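Local coordinates for protein tRNA-splicing ligase RtcB (Thermus thermophilus, PDB 2EPG) that probably joins RNA ends in a GTP- and manganese-dependent reaction, sealing a 2',3'-cyclic phosphate or 3'-phosphate terminus to a 5'-hydroxyl end, at residues Thr209-Asp223 / Leu236-Arg250. Sequence-based numbering, arbitrary orientation.
Sequences TLGSGNHFLEVQYVD and LFKGQVTVLIHTGSR
Phe216 and His246 begin an antiparallel pairing that runs to Tyr221 and Val241. Phe216 with His246, Glu218 with Leu244 and Gln220 with Thr242 are the hydrogen-bonded pairs; Val222 continues, its N bonded to Gln240 O and its O accepting from Gly239 N (2.8 Å) in the type II turn Phe237-Gln240. Among side-chain bonds, Thr242 OG1, placed between its own N and carbonyl carbon (chi1 64°), donates to Gln220 OE1 at 2.8 Å. The other end of the amide, NE2, donates to the anti lone pair of Glu218 OE2, which lies 19° out of the amide plane; together the two bonds favour this amide orientation, while Leu244 CB packs against it. At the loop end, Arg250 folds back at chi2 and chi3 and grips Thr209 OG1 side-on with NE (2.8 Å) and NH1 (2.9 Å), both in the guanidinium plane; Gln206 O is a further partner of that hydroxyl. Gly211 CA lies over the guanidinium face, 3.3 Å from Arg250 CZ, where a CB would crowd Arg250 NH2. A methionine in place of Arg250 would lack both N-H donors and is likely to leave Thr209 OG1 with Gln206 O alone. Thr247 OG1 reaches Leu210 O at 2.7 Å. On the face away from Gln220 and Leu244, Leu217, Val219, Val241, Val243 and Ile245 pack together, Val219 CG1 3.9 Å from Val241 CG1; Leu217 also meets Val315 of helix 288-321. Among the aromatics, His246 CB sits over the Phe216 ring in a CH-pi contact. The His215 and His246 rings lie obliquely (planes at 54°), His246 ND1 at the edge of the His215 ring, 3.7 Å from His215 ND1. His215, beside Asp106, is predicted to bind one manganese ion, His246 the other, and Asn214-Glu218 GMP; this end of the antiparallel pair thus lines the predicted active centre of the RtcB fold.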
ATOM      1  N   THR A 209      -1.316   2.948  16.465  1.00 32.17           N
ATOM      2  CA  THR A 209      -2.290   1.859  16.642  1.00 32.40           C
ATOM      3  C   THR A 209      -2.609   1.242  15.296  1.00 31.90           C
ATOM      4  O   THR A 209      -2.532   1.910  14.270  1.00 32.41           O
ATOM      5  CB  THR A 209      -3.607   2.357  17.264  1.00 33.12           C
ATOM      6  OG1 THR A 209      -4.235   3.289  16.370  1.00 33.86           O
ATOM      7  CG2 THR A 209      -3.339   3.047  18.594  1.00 31.35           C
ATOM      8  N   LEU A 210      -2.968  -0.035  15.311  1.00 32.61           N
ATOM      9  CA  LEU A 210      -3.278  -0.774  14.097  1.00 34.06           C
ATOM     10  C   LEU A 210      -4.639  -0.446  13.503  1.00 36.04           C
ATOM     11  O   LEU A 210      -4.779  -0.332  12.288  1.00 34.51           O
ATOM     12  CB  LEU A 210      -3.181  -2.280  14.391  1.00 34.82           C
ATOM     13  CG  LEU A 210      -1.749  -2.767  14.639  1.00 36.19           C
ATOM     14  CD1 LEU A 210      -1.722  -4.160  15.280  1.00 36.14           C
ATOM     15  CD2 LEU A 210      -1.023  -2.770  13.303  1.00 36.02           C
ATOM     16  N   GLY A 211      -5.639  -0.283  14.365  1.00 38.92           N
ATOM     17  CA  GLY A 211      -6.975   0.007  13.886  1.00 43.53           C
ATOM     18  C   GLY A 211      -7.732  -1.301  13.752  1.00 48.58           C
ATOM     19  O   GLY A 211      -7.222  -2.356  14.111  1.00 49.64           O
ATOM     20  N   SER A 212      -8.946  -1.247  13.225  1.00 52.41           N
ATOM     21  CA  SER A 212      -9.746  -2.453  13.077  1.00 56.02           C
ATOM     22  C   SER A 212      -9.856  -2.860  11.622  1.00 57.35           C
ATOM     23  O   SER A 212      -9.130  -2.356  10.760  1.00 58.65           O
ATOM     24  CB  SER A 212     -11.141  -2.226  13.658  1.00 57.68           C
ATOM     25  OG  SER A 212     -11.052  -1.808  15.012  1.00 61.21           O
ATOM     26  N   GLY A 213     -10.777  -3.774  11.348  1.00 57.73           N
ATOM     27  CA  GLY A 213     -10.948  -4.235   9.988  1.00 56.85           C
ATOM     28  C   GLY A 213      -9.824  -5.190   9.668  1.00 56.07           C
ATOM     29  O   GLY A 213      -9.426  -5.986  10.515  1.00 56.30           O
ATOM     30  N   ASN A 214      -9.294  -5.095   8.457  1.00 55.23           N
ATOM     31  CA  ASN A 214      -8.214  -5.971   8.037  1.00 55.19           C
ATOM     32  C   ASN A 214      -6.808  -5.465   8.363  1.00 52.38           C
ATOM     33  O   ASN A 214      -5.866  -5.713   7.610  1.00 52.65           O
ATOM     34  CB  ASN A 214      -8.343  -6.243   6.536  1.00 59.58           C
ATOM     35  CG  ASN A 214      -9.466  -7.223   6.215  1.00 63.42           C
ATOM     36  OD1 ASN A 214     -10.522  -7.222   6.867  1.00 65.63           O
ATOM     37  ND2 ASN A 214      -9.251  -8.058   5.198  1.00 65.54           N
ATOM     38  N   HIS A 215      -6.660  -4.757   9.479  1.00 48.76           N
ATOM     39  CA  HIS A 215      -5.343  -4.263   9.880  1.00 46.20           C
ATOM     40  C   HIS A 215      -4.774  -5.188  10.951  1.00 44.11           C
ATOM     41  O   HIS A 215      -5.500  -5.675  11.816  1.00 45.10           O
ATOM     42  CB  HIS A 215      -5.424  -2.825  10.408  1.00 45.39           C
ATOM     43  CG  HIS A 215      -5.886  -1.835   9.384  1.00 44.86           C
ATOM     44  ND1 HIS A 215      -5.301  -1.724   8.141  1.00 44.96           N
ATOM     45  CD2 HIS A 215      -6.880  -0.913   9.416  1.00 45.48           C
ATOM     46  CE1 HIS A 215      -5.914  -0.780   7.450  1.00 46.02           C
ATOM     47  NE2 HIS A 215      -6.876  -0.272   8.200  1.00 46.03           N
ATOM     48  N   PHE A 216      -3.471  -5.424  10.894  1.00 41.08           N
ATOM     49  CA  PHE A 216      -2.835  -6.315  11.844  1.00 37.51           C
ATOM     50  C   PHE A 216      -1.325  -6.217  11.743  1.00 36.55           C
ATOM     51  O   PHE A 216      -0.764  -5.477  10.933  1.00 34.14           O
ATOM     52  CB  PHE A 216      -3.243  -7.752  11.538  1.00 35.57           C
ATOM     53  CG  PHE A 216      -2.902  -8.176  10.141  1.00 39.20           C
ATOM     54  CD1 PHE A 216      -1.664  -8.731   9.851  1.00 39.06           C
ATOM     55  CD2 PHE A 216      -3.778  -7.919   9.094  1.00 39.65           C
ATOM     56  CE1 PHE A 216      -1.295  -9.018   8.539  1.00 41.98           C
ATOM     57  CE2 PHE A 216      -3.422  -8.201   7.779  1.00 41.23           C
ATOM     58  CZ  PHE A 216      -2.175  -8.752   7.499  1.00 41.55           C
ATOM     59  N   LEU A 217      -0.679  -7.003  12.579  1.00 34.11           N
ATOM     60  CA  LEU A 217       0.754  -7.074  12.610  1.00 34.04           C
ATOM     61  C   LEU A 217       1.023  -8.560  12.779  1.00 33.79           C
ATOM     62  O   LEU A 217       0.312  -9.229  13.516  1.00 34.90           O
ATOM     63  CB  LEU A 217       1.245  -6.266  13.801  1.00 34.71           C
ATOM     64  CG  LEU A 217       2.590  -6.467  14.481  1.00 37.39           C
ATOM     65  CD1 LEU A 217       2.873  -5.256  15.361  1.00 38.12           C
ATOM     66  CD2 LEU A 217       2.576  -7.744  15.311  1.00 35.56           C
ATOM     67  N   GLU A 218       1.990  -9.111  12.053  1.00 33.33           N
ATOM     68  CA  GLU A 218       2.292 -10.512  12.261  1.00 33.23           C
ATOM     69  C   GLU A 218       3.774 -10.842  12.215  1.00 33.57           C
ATOM     70  O   GLU A 218       4.547 -10.256  11.444  1.00 33.35           O
ATOM     71  CB  GLU A 218       1.487 -11.441  11.322  1.00 34.56           C
ATOM     72  CG  GLU A 218       1.483 -11.148   9.850  1.00 39.11           C
ATOM     73  CD  GLU A 218       0.689 -12.190   9.053  1.00 40.23           C
ATOM     74  OE1 GLU A 218      -0.458 -12.530   9.433  1.00 41.56           O
ATOM     75  OE2 GLU A 218       1.216 -12.669   8.036  1.00 39.78           O
ATOM     76  N   VAL A 219       4.165 -11.737  13.121  1.00 31.58           N
ATOM     77  CA  VAL A 219       5.534 -12.223  13.198  1.00 31.68           C
ATOM     78  C   VAL A 219       5.472 -13.457  12.304  1.00 31.29           C
ATOM     79  O   VAL A 219       4.589 -14.301  12.475  1.00 32.15           O
ATOM     80  CB  VAL A 219       5.914 -12.656  14.616  1.00 31.18           C
ATOM     81  CG1 VAL A 219       7.393 -13.069  14.651  1.00 30.82           C
ATOM     82  CG2 VAL A 219       5.642 -11.525  15.591  1.00 30.29           C
ATOM     83  N   GLN A 220       6.396 -13.554  11.358  1.00 28.08           N
ATOM     84  CA  GLN A 220       6.391 -14.656  10.405  1.00 28.09           C
ATOM     85  C   GLN A 220       7.814 -15.165  10.193  1.00 28.58           C
ATOM     86  O   GLN A 220       8.787 -14.667  10.791  1.00 27.26           O
ATOM     87  CB  GLN A 220       5.872 -14.156   9.035  1.00 28.50           C
ATOM     88  CG  GLN A 220       4.908 -12.966   9.073  1.00 28.83           C
ATOM     89  CD  GLN A 220       4.973 -12.070   7.821  1.00 28.60           C
ATOM     90  OE1 GLN A 220       5.995 -11.418   7.549  1.00 27.60           O
ATOM     91  NE2 GLN A 220       3.887 -12.040   7.061  1.00 26.08           N
ATOM     92  N   TYR A 221       7.933 -16.171   9.338  1.00 27.67           N
ATOM     93  CA  TYR A 221       9.245 -16.674   8.987  1.00 28.03           C
ATOM     94  C   TYR A 221       9.232 -16.906   7.480  1.00 27.54           C
ATOM     95  O   TYR A 221       8.188 -17.170   6.889  1.00 27.43           O
ATOM     96  CB  TYR A 221       9.606 -17.957   9.765  1.00 25.51           C
ATOM     97  CG  TYR A 221       8.770 -19.187   9.468  1.00 28.46           C
ATOM     98  CD1 TYR A 221       7.597 -19.453  10.182  1.00 29.01           C
ATOM     99  CD2 TYR A 221       9.171 -20.098   8.492  1.00 26.76           C
ATOM    100  CE1 TYR A 221       6.847 -20.597   9.932  1.00 29.87           C
ATOM    101  CE2 TYR A 221       8.433 -21.241   8.233  1.00 30.24           C
ATOM    102  CZ  TYR A 221       7.274 -21.486   8.955  1.00 30.35           C
ATOM    103  OH  TYR A 221       6.547 -22.618   8.689  1.00 32.67           O
ATOM    104  N   VAL A 222      10.387 -16.746   6.854  1.00 27.25           N
ATOM    105  CA  VAL A 222      10.495 -16.947   5.417  1.00 27.23           C
ATOM    106  C   VAL A 222      10.469 -18.465   5.210  1.00 28.36           C
ATOM    107  O   VAL A 222      11.330 -19.160   5.741  1.00 27.85           O
ATOM    108  CB  VAL A 222      11.829 -16.366   4.898  1.00 24.39           C
ATOM    109  CG1 VAL A 222      11.979 -16.632   3.419  1.00 22.44           C
ATOM    110  CG2 VAL A 222      11.888 -14.869   5.185  1.00 27.01           C
ATOM    111  N   ASP A 223       9.485 -18.996   4.488  1.00 29.20           N
ATOM    112  CA  ASP A 223       9.475 -20.443   4.294  1.00 32.03           C
ATOM    113  C   ASP A 223       9.895 -20.870   2.885  1.00 34.30           C
ATOM    114  O   ASP A 223      10.068 -22.061   2.619  1.00 32.74           O
ATOM    115  CB  ASP A 223       8.113 -21.059   4.674  1.00 35.09           C
ATOM    116  CG  ASP A 223       7.111 -21.045   3.544  1.00 39.84           C
ATOM    117  OD1 ASP A 223       6.121 -21.805   3.627  1.00 44.23           O
ATOM    118  OD2 ASP A 223       7.292 -20.278   2.582  1.00 43.92           O
ATOM    119  N   LEU A 236      17.057 -11.312   2.752  1.00 25.71           N
ATOM    120  CA  LEU A 236      16.106 -12.351   3.132  1.00 26.75           C
ATOM    121  C   LEU A 236      16.740 -13.745   3.036  1.00 27.07           C
ATOM    122  O   LEU A 236      17.561 -13.994   2.157  1.00 27.32           O
ATOM    123  CB  LEU A 236      14.885 -12.308   2.204  1.00 25.93           C
ATOM    124  CG  LEU A 236      13.840 -11.215   2.425  1.00 27.03           C
ATOM    125  CD1 LEU A 236      12.805 -11.226   1.287  1.00 24.34           C
ATOM    126  CD2 LEU A 236      13.157 -11.459   3.788  1.00 25.66           C
ATOM    127  N   PHE A 237      16.374 -14.637   3.951  1.00 27.86           N
ATOM    128  CA  PHE A 237      16.860 -16.020   3.923  1.00 29.18           C
ATOM    129  C   PHE A 237      15.815 -16.945   4.552  1.00 29.44           C
ATOM    130  O   PHE A 237      15.053 -16.534   5.423  1.00 29.78           O
ATOM    131  CB  PHE A 237      18.231 -16.166   4.620  1.00 28.29           C
ATOM    132  CG  PHE A 237      18.221 -15.862   6.093  1.00 28.93           C
ATOM    133  CD1 PHE A 237      18.001 -16.873   7.026  1.00 29.53           C
ATOM    134  CD2 PHE A 237      18.480 -14.573   6.549  1.00 28.04           C
ATOM    135  CE1 PHE A 237      18.045 -16.611   8.395  1.00 29.81           C
ATOM    136  CE2 PHE A 237      18.526 -14.296   7.916  1.00 29.66           C
ATOM    137  CZ  PHE A 237      18.308 -15.319   8.841  1.00 30.23           C
ATOM    138  N   LYS A 238      15.773 -18.189   4.095  1.00 28.44           N
ATOM    139  CA  LYS A 238      14.794 -19.147   4.586  1.00 28.64           C
ATOM    140  C   LYS A 238      14.975 -19.389   6.080  1.00 29.74           C
ATOM    141  O   LYS A 238      16.101 -19.490   6.576  1.00 28.00           O
ATOM    142  CB  LYS A 238      14.913 -20.454   3.794  1.00 31.42           C
ATOM    143  CG  LYS A 238      13.883 -21.518   4.163  1.00 34.00           C
ATOM    144  CD  LYS A 238      13.911 -22.642   3.148  1.00 36.86           C
ATOM    145  CE  LYS A 238      13.045 -23.803   3.580  1.00 38.82           C
ATOM    146  NZ  LYS A 238      13.041 -24.846   2.527  1.00 42.27           N
ATOM    147  N   GLY A 239      13.859 -19.448   6.798  1.00 27.88           N
ATOM    148  CA  GLY A 239      13.920 -19.650   8.230  1.00 28.34           C
ATOM    149  C   GLY A 239      14.031 -18.334   8.970  1.00 29.34           C
ATOM    150  O   GLY A 239      13.877 -18.272  10.185  1.00 30.84           O
ATOM    151  N   GLN A 240      14.284 -17.261   8.238  1.00 30.29           N
ATOM    152  CA  GLN A 240      14.415 -15.949   8.861  1.00 30.96           C
ATOM    153  C   GLN A 240      13.090 -15.399   9.411  1.00 31.06           C
ATOM    154  O   GLN A 240      12.031 -15.532   8.784  1.00 33.83           O
ATOM    155  CB  GLN A 240      15.013 -14.971   7.856  1.00 29.67           C
ATOM    156  CG  GLN A 240      15.083 -13.541   8.339  1.00 27.41           C
ATOM    157  CD  GLN A 240      15.390 -12.617   7.199  1.00 25.14           C
ATOM    158  OE1 GLN A 240      15.066 -12.922   6.051  1.00 26.13           O
ATOM    159  NE2 GLN A 240      16.007 -11.477   7.495  1.00 25.19           N
ATOM    160  N   VAL A 241      13.157 -14.783  10.589  1.00 28.98           N
ATOM    161  CA  VAL A 241      11.978 -14.201  11.243  1.00 27.28           C
ATOM    162  C   VAL A 241      11.686 -12.784  10.703  1.00 27.77           C
ATOM    163  O   VAL A 241      12.588 -11.950  10.602  1.00 27.78           O
ATOM    164  CB  VAL A 241      12.189 -14.112  12.790  1.00 25.98           C
ATOM    165  CG1 VAL A 241      11.060 -13.320  13.437  1.00 26.34           C
ATOM    166  CG2 VAL A 241      12.220 -15.501  13.398  1.00 24.88           C
ATOM    167  N   THR A 242      10.436 -12.521  10.331  1.00 27.97           N
ATOM    168  CA  THR A 242      10.066 -11.189   9.853  1.00 27.07           C
ATOM    169  C   THR A 242       8.802 -10.737  10.579  1.00 26.52           C
ATOM    170  O   THR A 242       8.118 -11.536  11.229  1.00 25.34           O
ATOM    171  CB  THR A 242       9.798 -11.156   8.314  1.00 26.70           C
ATOM    172  OG1 THR A 242       8.670 -11.977   8.001  1.00 27.29           O
ATOM    173  CG2 THR A 242      11.013 -11.667   7.532  1.00 25.02           C
ATOM    174  N   VAL A 243       8.518  -9.448  10.483  1.00 26.11           N
ATOM    175  CA  VAL A 243       7.334  -8.876  11.086  1.00 27.34           C
ATOM    176  C   VAL A 243       6.680  -7.973  10.034  1.00 26.72           C
ATOM    177  O   VAL A 243       7.302  -7.040   9.535  1.00 25.27           O
ATOM    178  CB  VAL A 243       7.699  -8.060  12.346  1.00 29.09           C
ATOM    179  CG1 VAL A 243       6.422  -7.501  12.996  1.00 27.95           C
ATOM    180  CG2 VAL A 243       8.480  -8.948  13.334  1.00 26.10           C
ATOM    181  N   LEU A 244       5.427  -8.263   9.702  1.00 25.91           N
ATOM    182  CA  LEU A 244       4.705  -7.483   8.710  1.00 28.05           C
ATOM    183  C   LEU A 244       3.624  -6.646   9.394  1.00 27.78           C
ATOM    184  O   LEU A 244       2.776  -7.180  10.104  1.00 27.16           O
ATOM    185  CB  LEU A 244       4.093  -8.411   7.647  1.00 24.99           C
ATOM    186  CG  LEU A 244       3.455  -7.751   6.415  1.00 28.01           C
ATOM    187  CD1 LEU A 244       3.541  -8.689   5.184  1.00 24.12           C
ATOM    188  CD2 LEU A 244       2.009  -7.400   6.727  1.00 27.03           C
ATOM    189  N   ILE A 245       3.680  -5.334   9.168  1.00 27.62           N
ATOM    190  CA  ILE A 245       2.737  -4.370   9.751  1.00 28.07           C
ATOM    191  C   ILE A 245       1.813  -3.840   8.647  1.00 28.40           C
ATOM    192  O   ILE A 245       2.270  -3.266   7.658  1.00 27.57           O
ATOM    193  CB  ILE A 245       3.498  -3.176  10.369  1.00 28.36           C
ATOM    194  CG1 ILE A 245       4.456  -3.677  11.455  1.00 27.34           C
ATOM    195  CG2 ILE A 245       2.510  -2.164  10.939  1.00 30.19           C
ATOM    196  CD1 ILE A 245       5.558  -2.656  11.839  1.00 25.66           C
ATOM    197  N   HIS A 246       0.515  -4.036   8.836  1.00 28.95           N
ATOM    198  CA  HIS A 246      -0.498  -3.630   7.874  1.00 28.93           C
ATOM    199  C   HIS A 246      -1.459  -2.663   8.537  1.00 30.43           C
ATOM    200  O   HIS A 246      -2.243  -3.062   9.408  1.00 29.26           O
ATOM    201  CB  HIS A 246      -1.279  -4.855   7.402  1.00 31.27           C
ATOM    202  CG  HIS A 246      -2.115  -4.612   6.184  1.00 38.20           C
ATOM    203  ND1 HIS A 246      -2.799  -3.434   5.968  1.00 42.04           N
ATOM    204  CD2 HIS A 246      -2.392  -5.404   5.122  1.00 38.32           C
ATOM    205  CE1 HIS A 246      -3.457  -3.511   4.825  1.00 41.55           C
ATOM    206  NE2 HIS A 246      -3.226  -4.696   4.292  1.00 39.78           N
ATOM    207  N   THR A 247      -1.381  -1.396   8.139  1.00 29.05           N
ATOM    208  CA  THR A 247      -2.251  -0.367   8.671  1.00 30.84           C
ATOM    209  C   THR A 247      -2.072   0.936   7.881  1.00 31.47           C
ATOM    210  O   THR A 247      -1.148   1.055   7.049  1.00 31.05           O
ATOM    211  CB  THR A 247      -1.995  -0.119  10.176  1.00 31.73           C
ATOM    212  OG1 THR A 247      -2.984   0.790  10.670  1.00 34.17           O
ATOM    213  CG2 THR A 247      -0.597   0.471  10.406  1.00 31.21           C
ATOM    214  N   GLY A 248      -2.955   1.904   8.136  1.00 30.04           N
ATOM    215  CA  GLY A 248      -2.904   3.156   7.402  1.00 28.29           C
ATOM    216  C   GLY A 248      -3.015   4.459   8.169  1.00 28.75           C
ATOM    217  O   GLY A 248      -2.414   4.618   9.236  1.00 26.43           O
ATOM    218  N   SER A 249      -3.766   5.407   7.606  1.00 29.31           N
ATOM    219  CA  SER A 249      -3.935   6.722   8.225  1.00 31.38           C
ATOM    220  C   SER A 249      -5.066   6.741   9.254  1.00 32.75           C
ATOM    221  O   SER A 249      -5.416   7.793   9.797  1.00 34.02           O
ATOM    222  CB  SER A 249      -4.154   7.801   7.153  1.00 30.41           C
ATOM    223  OG  SER A 249      -5.184   7.445   6.242  1.00 32.23           O
ATOM    224  N   ARG A 250      -5.621   5.567   9.525  1.00 33.25           N
ATOM    225  CA  ARG A 250      -6.677   5.424  10.510  1.00 35.61           C
ATOM    226  C   ARG A 250      -7.893   6.329  10.243  1.00 37.27           C
ATOM    227  O   ARG A 250      -8.373   6.414   9.114  1.00 38.83           O
ATOM    228  CB  ARG A 250      -6.071   5.681  11.883  1.00 34.61           C
ATOM    229  CG  ARG A 250      -4.851   4.806  12.138  1.00 36.15           C
ATOM    230  CD  ARG A 250      -5.207   3.354  12.513  1.00 37.71           C
ATOM    231  NE  ARG A 250      -5.557   3.235  13.931  1.00 39.13           N
ATOM    232  CZ  ARG A 250      -6.801   3.213  14.406  1.00 41.10           C
ATOM    233  NH1 ARG A 250      -7.009   3.121  15.716  1.00 38.00           N
ATOM    234  NH2 ARG A 250      -7.839   3.247  13.573  1.00 40.00           N
TER